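Local atomic coordinates of SIR4-interacting protein SIF2 (Saccharomyces cerevisiae, PDB entry 1R5M), a protein that antagonizes telomeric silencing in yeast as a WD40-repeat subunit of the Set3C corepressor complex. Residues A[92-97]-A[123-128]. Sequence-based numbering, arbitrary orientation.
Sequences AELRHP and IVTGVE. With SO4 (sulfate ion), chain B.
H96 and T125 are the histidine and hydroxyl members of a WD-repeat structural tetrad, joining the loop just past one propeller blade's outer strand 86-95 to the second strand, 122-127, of the next blade. The bond between H96 NE2 and T125 OG1 is 2.7 Å long, with an angle of 157°; either atom could donate. The threonine side chain lies at the imidazole's edge, its CB near the ring plane. A chi1 of 56° sets OG1 between backbone N and carbonyl carbon and leaves CG2 for L94 CD1, 3.9 Å away, the side chains crossing at about a right angle. V127 meets the imidazole differently: its CG1 sits 3.5 Å from the ring centroid over one face, a CH-pi contact. H96 ND1 bonds to E131 OE1; with NE2 on T125, both ring nitrogens are held, which fixes the ring's rotation. T125 OG1 has a second partner in W135 NE1. An alanine in place of H96 would probably leave the E131 carboxylate and T125 OG1 each short of a partner and open a gap beneath V127 CG1. R95 points away and holds a sulfate, probably from the crystallisation liquor, through NH1 and NH2, the latter also bridging to E93 OE2. The buried hydrogen-bond network of tryptophan, threonine, histidine and an acidic side chain is characteristic of the WD40 beta-propeller, here with glutamate in place of the usual aspartate.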
loop_
_atom_site.group_PDB
_atom_site.type_symbol
_atom_site.label_atom_id
_atom_site.label_comp_id
_atom_site.label_asym_id
_atom_site.label_seq_id
_atom_site.Cartn_x
_atom_site.Cartn_y
_atom_site.Cartn_z
ATOM N N ALA A 92 -12.818 -2.993 18.390
ATOM C CA ALA A 92 -13.963 -3.630 17.760
ATOM C C ALA A 92 -13.580 -4.750 16.809
ATOM O O ALA A 92 -12.450 -4.816 16.321
ATOM C CB ALA A 92 -14.781 -2.583 17.007
ATOM N N GLU A 93 -14.541 -5.631 16.560
ATOM C CA GLU A 93 -14.367 -6.736 15.636
ATOM C C GLU A 93 -15.156 -6.357 14.383
ATOM O O GLU A 93 -16.314 -5.940 14.474
ATOM C CB GLU A 93 -14.924 -8.034 16.232
ATOM C CG GLU A 93 -14.255 -8.452 17.533
ATOM C CD GLU A 93 -14.828 -9.737 18.109
ATOM O OE1 GLU A 93 -14.405 -10.130 19.217
ATOM O OE2 GLU A 93 -15.696 -10.356 17.458
ATOM N N LEU A 94 -14.517 -6.480 13.226
ATOM C CA LEU A 94 -15.144 -6.160 11.947
ATOM C C LEU A 94 -15.273 -7.493 11.218
ATOM O O LEU A 94 -14.404 -7.877 10.433
ATOM C CB LEU A 94 -14.254 -5.197 11.159
ATOM C CG LEU A 94 -13.668 -4.013 11.941
ATOM C CD1 LEU A 94 -12.851 -3.153 10.990
ATOM C CD2 LEU A 94 -14.778 -3.184 12.594
ATOM N N ARG A 95 -16.369 -8.194 11.480
ATOM C CA ARG A 95 -16.579 -9.512 10.900
ATOM C C ARG A 95 -17.404 -9.554 9.619
ATOM O O ARG A 95 -18.350 -8.785 9.444
ATOM C CB ARG A 95 -17.219 -10.419 11.960
ATOM C CG ARG A 95 -17.060 -11.911 11.710
ATOM C CD ARG A 95 -17.573 -12.712 12.907
ATOM N NE ARG A 95 -16.878 -12.373 14.151
ATOM C CZ ARG A 95 -15.715 -12.894 14.536
ATOM N NH1 ARG A 95 -15.098 -13.790 13.780
ATOM N NH2 ARG A 95 -15.170 -12.521 15.686
ATOM N N HIS A 96 -17.012 -10.453 8.717
ATOM C CA HIS A 96 -17.718 -10.664 7.455
ATOM C C HIS A 96 -18.334 -12.058 7.534
ATOM O O HIS A 96 -17.671 -13.012 7.931
ATOM C CB HIS A 96 -16.752 -10.644 6.265
ATOM C CG HIS A 96 -16.232 -9.286 5.912
ATOM N ND1 HIS A 96 -16.558 -8.650 4.734
ATOM C CD2 HIS A 96 -15.365 -8.467 6.554
ATOM C CE1 HIS A 96 -15.910 -7.501 4.661
ATOM N NE2 HIS A 96 -15.178 -7.367 5.752
ATOM N N PRO A 97 -19.613 -12.195 7.176
ATOM C CA PRO A 97 -20.215 -13.530 7.238
ATOM C C PRO A 97 -19.646 -14.390 6.111
ATOM O O PRO A 97 -19.131 -13.862 5.127
ATOM C CB PRO A 97 -21.701 -13.240 7.046
ATOM C CG PRO A 97 -21.682 -12.052 6.124
ATOM C CD PRO A 97 -20.590 -11.189 6.728
ATOM N N ILE A 123 -13.440 3.136 7.574
ATOM C CA ILE A 123 -12.517 2.149 7.029
ATOM C C ILE A 123 -13.275 1.090 6.238
ATOM O O ILE A 123 -14.389 0.710 6.599
ATOM C CB ILE A 123 -11.679 1.477 8.163
ATOM C CG1 ILE A 123 -10.682 0.482 7.555
ATOM C CG2 ILE A 123 -12.591 0.783 9.169
ATOM C CD1 ILE A 123 -9.664 -0.059 8.552
ATOM N N VAL A 124 -12.681 0.651 5.134
ATOM C CA VAL A 124 -13.271 -0.388 4.298
ATOM C C VAL A 124 -12.451 -1.658 4.477
ATOM O O VAL A 124 -11.220 -1.607 4.527
ATOM C CB VAL A 124 -13.229 -0.013 2.789
ATOM C CG1 VAL A 124 -13.595 -1.229 1.934
ATOM C CG2 VAL A 124 -14.193 1.127 2.504
ATOM N N THR A 125 -13.135 -2.788 4.599
ATOM C CA THR A 125 -12.461 -4.076 4.712
ATOM C C THR A 125 -12.979 -4.944 3.570
ATOM O O THR A 125 -14.166 -4.891 3.225
ATOM C CB THR A 125 -12.738 -4.776 6.072
ATOM O OG1 THR A 125 -14.149 -4.933 6.270
ATOM C CG2 THR A 125 -12.143 -3.964 7.217
ATOM N N GLY A 126 -12.078 -5.710 2.961
ATOM C CA GLY A 126 -12.449 -6.589 1.865
ATOM C C GLY A 126 -11.996 -8.006 2.166
ATOM O O GLY A 126 -10.955 -8.201 2.796
ATOM N N VAL A 127 -12.765 -8.993 1.718
ATOM C CA VAL A 127 -12.429 -10.395 1.961
ATOM C C VAL A 127 -12.232 -11.188 0.676
ATOM O O VAL A 127 -12.488 -10.697 -0.424
ATOM C CB VAL A 127 -13.512 -11.097 2.820
ATOM C CG1 VAL A 127 -13.511 -10.518 4.221
ATOM C CG2 VAL A 127 -14.894 -10.931 2.175
ATOM N N GLU A 128 -11.767 -12.425 0.824
ATOM C CA GLU A 128 -11.523 -13.288 -0.320
ATOM C C GLU A 128 -12.712 -13.485 -1.252
ATOM O O GLU A 128 -12.523 -13.606 -2.461
ATOM C CB GLU A 128 -11.045 -14.666 0.136
ATOM C CG GLU A 128 -9.669 -14.701 0.747
ATOM C CD GLU A 128 -9.195 -16.125 0.944
ATOM O OE1 GLU A 128 -8.821 -16.772 -0.058
ATOM O OE2 GLU A 128 -9.215 -16.603 2.094
HETATM S S SO4 B . -12.162 -14.925 15.947
HETATM O O1 SO4 B . -12.769 -15.315 14.660
HETATM O O2 SO4 B . -11.876 -16.135 16.740
HETATM O O3 SO4 B . -10.910 -14.186 15.697
HETATM O O4 SO4 B . -13.091 -14.059 16.697
#